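Local coordinates for activator of 2-hydroxyisocaproyl-CoA dehydratase (Clostridium difficile, PDB 4EHU) that activates (R)-2-hydroxyisocaproyl-CoA dehydratase by transferring one electron to it from a [4Fe-4S] cluster shared by its homodimer, concomitant with ATP hydrolysis, at the interface of chains A and B. Sequence-based numbering; all coordinates share one arbitrary frame. Chains: chain A/B, Activator of 2-hydroxyisocaproyl-CoA dehydratase.

The interface of chains A and B. Residues chain A 103, 124-126, 131, 135, 165-166; chain B 164-167.
In this homodimeric ATPase of the actin fold (BadF/BadG/BcrA/BcrD family), the two subunits meet at the bridging [4Fe-4S] cluster, where the N-terminal turn of helix 165-177 of chain B packs on the cluster loop of chain A. The cluster-binding cysteine B:Cys164 turns SG anti to its backbone N (chi1 167°), which brings the sulfur to the amide N of A:Ala126 at 3.5 Å, a hydrogen bond of 152° at H. Such an N-H-to-sulfur bond may help stabilise negative charge on the ligated cluster. A water links the backbone carbonyl O of A:Lys124, a poorly ordered residue, to the backbone N of B:Cys164. With CG anti to its carbonyl carbon, B:Phe167 lays its ring over the same loop: CB of A:Ala126 lies 3.9 Å above one face, offset toward the rim, while CZ comes within 3.7 Å of the backbone carbonyl O of A:Gln103, itself a residue of the ATP site. A:Arg131, CG anti to its N and the chain bent at chi2, runs past the phenyl in the opposite direction. Its NH1 lies in plane at the ring edge, 3.8 Å from CD1, with the guanidinium inclined 68° to the ring, so the two planes do not stack. B:Val166 meets that arginine tip to tip through CG1, 3.7 Å from NE. The valine side chain also slides past A:Val166 in the opposite direction, CG2 to CG2 at 3.7 Å, and crosses A:Thr165 at about a right angle, as A:Val166 does B:Thr165.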
loop_
_atom_site.group_PDB
_atom_site.type_symbol
_atom_site.label_atom_id
_atom_site.label_comp_id
_atom_site.label_asym_id
_atom_site.label_seq_id
_atom_site.Cartn_x
_atom_site.Cartn_y
_atom_site.Cartn_z
ATOM N N GLN A 103 -10.663 4.318 -3.345
ATOM C CA GLN A 103 -9.916 3.059 -3.298
ATOM C C GLN A 103 -9.263 2.645 -4.614
ATOM O O GLN A 103 -8.399 1.763 -4.628
ATOM C CB GLN A 103 -10.792 1.908 -2.770
ATOM C CG GLN A 103 -11.760 1.324 -3.787
ATOM C CD GLN A 103 -12.441 0.054 -3.260
ATOM O OE1 GLN A 103 -12.244 -0.334 -2.109
ATOM N NE2 GLN A 103 -13.245 -0.580 -4.100
ATOM N N LYS A 124 -5.313 -2.342 -6.481
ATOM C CA LYS A 124 -4.930 -3.228 -5.383
ATOM C C LYS A 124 -4.123 -2.496 -4.335
ATOM O O LYS A 124 -3.754 -3.080 -3.319
ATOM C CB LYS A 124 -4.148 -4.425 -5.914
ATOM C CG LYS A 124 -4.925 -5.244 -6.922
ATOM C CD LYS A 124 -6.326 -5.544 -6.420
ATOM C CE LYS A 124 -6.986 -6.634 -7.247
ATOM N NZ LYS A 124 -8.450 -6.701 -7.004
ATOM N N CYS A 125 -3.855 -1.219 -4.589
ATOM C CA CYS A 125 -2.807 -0.487 -3.871
ATOM C C CYS A 125 -3.352 0.851 -3.405
ATOM O O CYS A 125 -3.968 1.574 -4.198
ATOM C CB CYS A 125 -1.627 -0.248 -4.826
ATOM S SG CYS A 125 -0.347 0.882 -4.246
ATOM N N ALA A 126 -3.162 1.199 -2.139
ATOM C CA ALA A 126 -3.707 2.465 -1.639
ATOM C C ALA A 126 -3.013 3.697 -2.244
ATOM O O ALA A 126 -3.596 4.806 -2.273
ATOM C CB ALA A 126 -3.625 2.515 -0.140
ATOM N N ARG A 131 -7.308 7.318 -0.750
ATOM C CA ARG A 131 -6.894 6.734 0.517
ATOM C C ARG A 131 -5.531 7.274 0.929
ATOM O O ARG A 131 -5.305 7.579 2.092
ATOM C CB ARG A 131 -6.807 5.218 0.398
ATOM C CG ARG A 131 -6.539 4.541 1.723
ATOM C CD ARG A 131 -7.588 4.949 2.745
ATOM N NE ARG A 131 -7.444 4.191 3.975
ATOM C CZ ARG A 131 -8.086 3.057 4.229
ATOM N NH1 ARG A 131 -8.937 2.549 3.350
ATOM N NH2 ARG A 131 -7.875 2.434 5.369
ATOM N N VAL A 135 -4.939 9.411 4.304
ATOM C CA VAL A 135 -3.919 9.002 5.273
ATOM C C VAL A 135 -2.943 10.141 5.571
ATOM O O VAL A 135 -2.621 10.410 6.733
ATOM C CB VAL A 135 -3.135 7.762 4.772
ATOM C CG1 VAL A 135 -1.858 7.583 5.553
ATOM C CG2 VAL A 135 -4.009 6.500 4.886
ATOM N N THR A 165 2.221 3.873 0.206
ATOM C CA THR A 165 1.569 4.718 1.206
ATOM C C THR A 165 2.227 4.607 2.583
ATOM O O THR A 165 2.441 5.622 3.266
ATOM C CB THR A 165 0.084 4.332 1.360
ATOM O OG1 THR A 165 -0.576 4.385 0.083
ATOM C CG2 THR A 165 -0.615 5.249 2.354
ATOM N N VAL A 166 2.538 3.387 2.997
ATOM C CA VAL A 166 3.061 3.145 4.339
ATOM C C VAL A 166 4.451 3.747 4.480
ATOM O O VAL A 166 4.726 4.453 5.438
ATOM C CB VAL A 166 3.104 1.642 4.663
ATOM C CG1 VAL A 166 3.638 1.445 6.070
ATOM C CG2 VAL A 166 1.686 1.075 4.510
ATOM N N CYS B 164 -2.790 -5.162 0.041
ATOM C CA CYS B 164 -2.140 -3.918 0.453
ATOM C C CYS B 164 -2.169 -3.771 1.978
ATOM O O CYS B 164 -3.178 -4.070 2.605
ATOM C CB CYS B 164 -2.881 -2.770 -0.202
ATOM S SG CYS B 164 -2.491 -1.095 0.445
ATOM N N THR B 165 -1.065 -3.322 2.574
ATOM C CA THR B 165 -1.014 -3.104 4.025
ATOM C C THR B 165 -2.131 -2.179 4.532
ATOM O O THR B 165 -2.736 -2.407 5.581
ATOM C CB THR B 165 0.351 -2.486 4.432
ATOM O OG1 THR B 165 1.417 -3.306 3.949
ATOM C CG2 THR B 165 0.464 -2.324 5.945
ATOM N N VAL B 166 -2.383 -1.097 3.795
ATOM C CA VAL B 166 -3.354 -0.099 4.220
ATOM C C VAL B 166 -4.762 -0.672 4.161
ATOM O O VAL B 166 -5.500 -0.587 5.120
ATOM C CB VAL B 166 -3.269 1.162 3.334
ATOM C CG1 VAL B 166 -4.256 2.224 3.806
ATOM C CG2 VAL B 166 -1.827 1.694 3.362
ATOM N N PHE B 167 -5.114 -1.278 3.040
ATOM C CA PHE B 167 -6.438 -1.873 2.909
ATOM C C PHE B 167 -6.580 -3.075 3.883
ATOM O O PHE B 167 -7.669 -3.307 4.436
ATOM C CB PHE B 167 -6.690 -2.300 1.458
ATOM C CG PHE B 167 -6.816 -1.141 0.487
ATOM C CD1 PHE B 167 -7.392 0.053 0.877
ATOM C CD2 PHE B 167 -6.352 -1.265 -0.816
ATOM C CE1 PHE B 167 -7.517 1.136 -0.024
ATOM C CE2 PHE B 167 -6.479 -0.204 -1.722
ATOM C CZ PHE B 167 -7.056 0.999 -1.321
HETATM O O HOH W 1 -5.415 -4.771 -1.684
#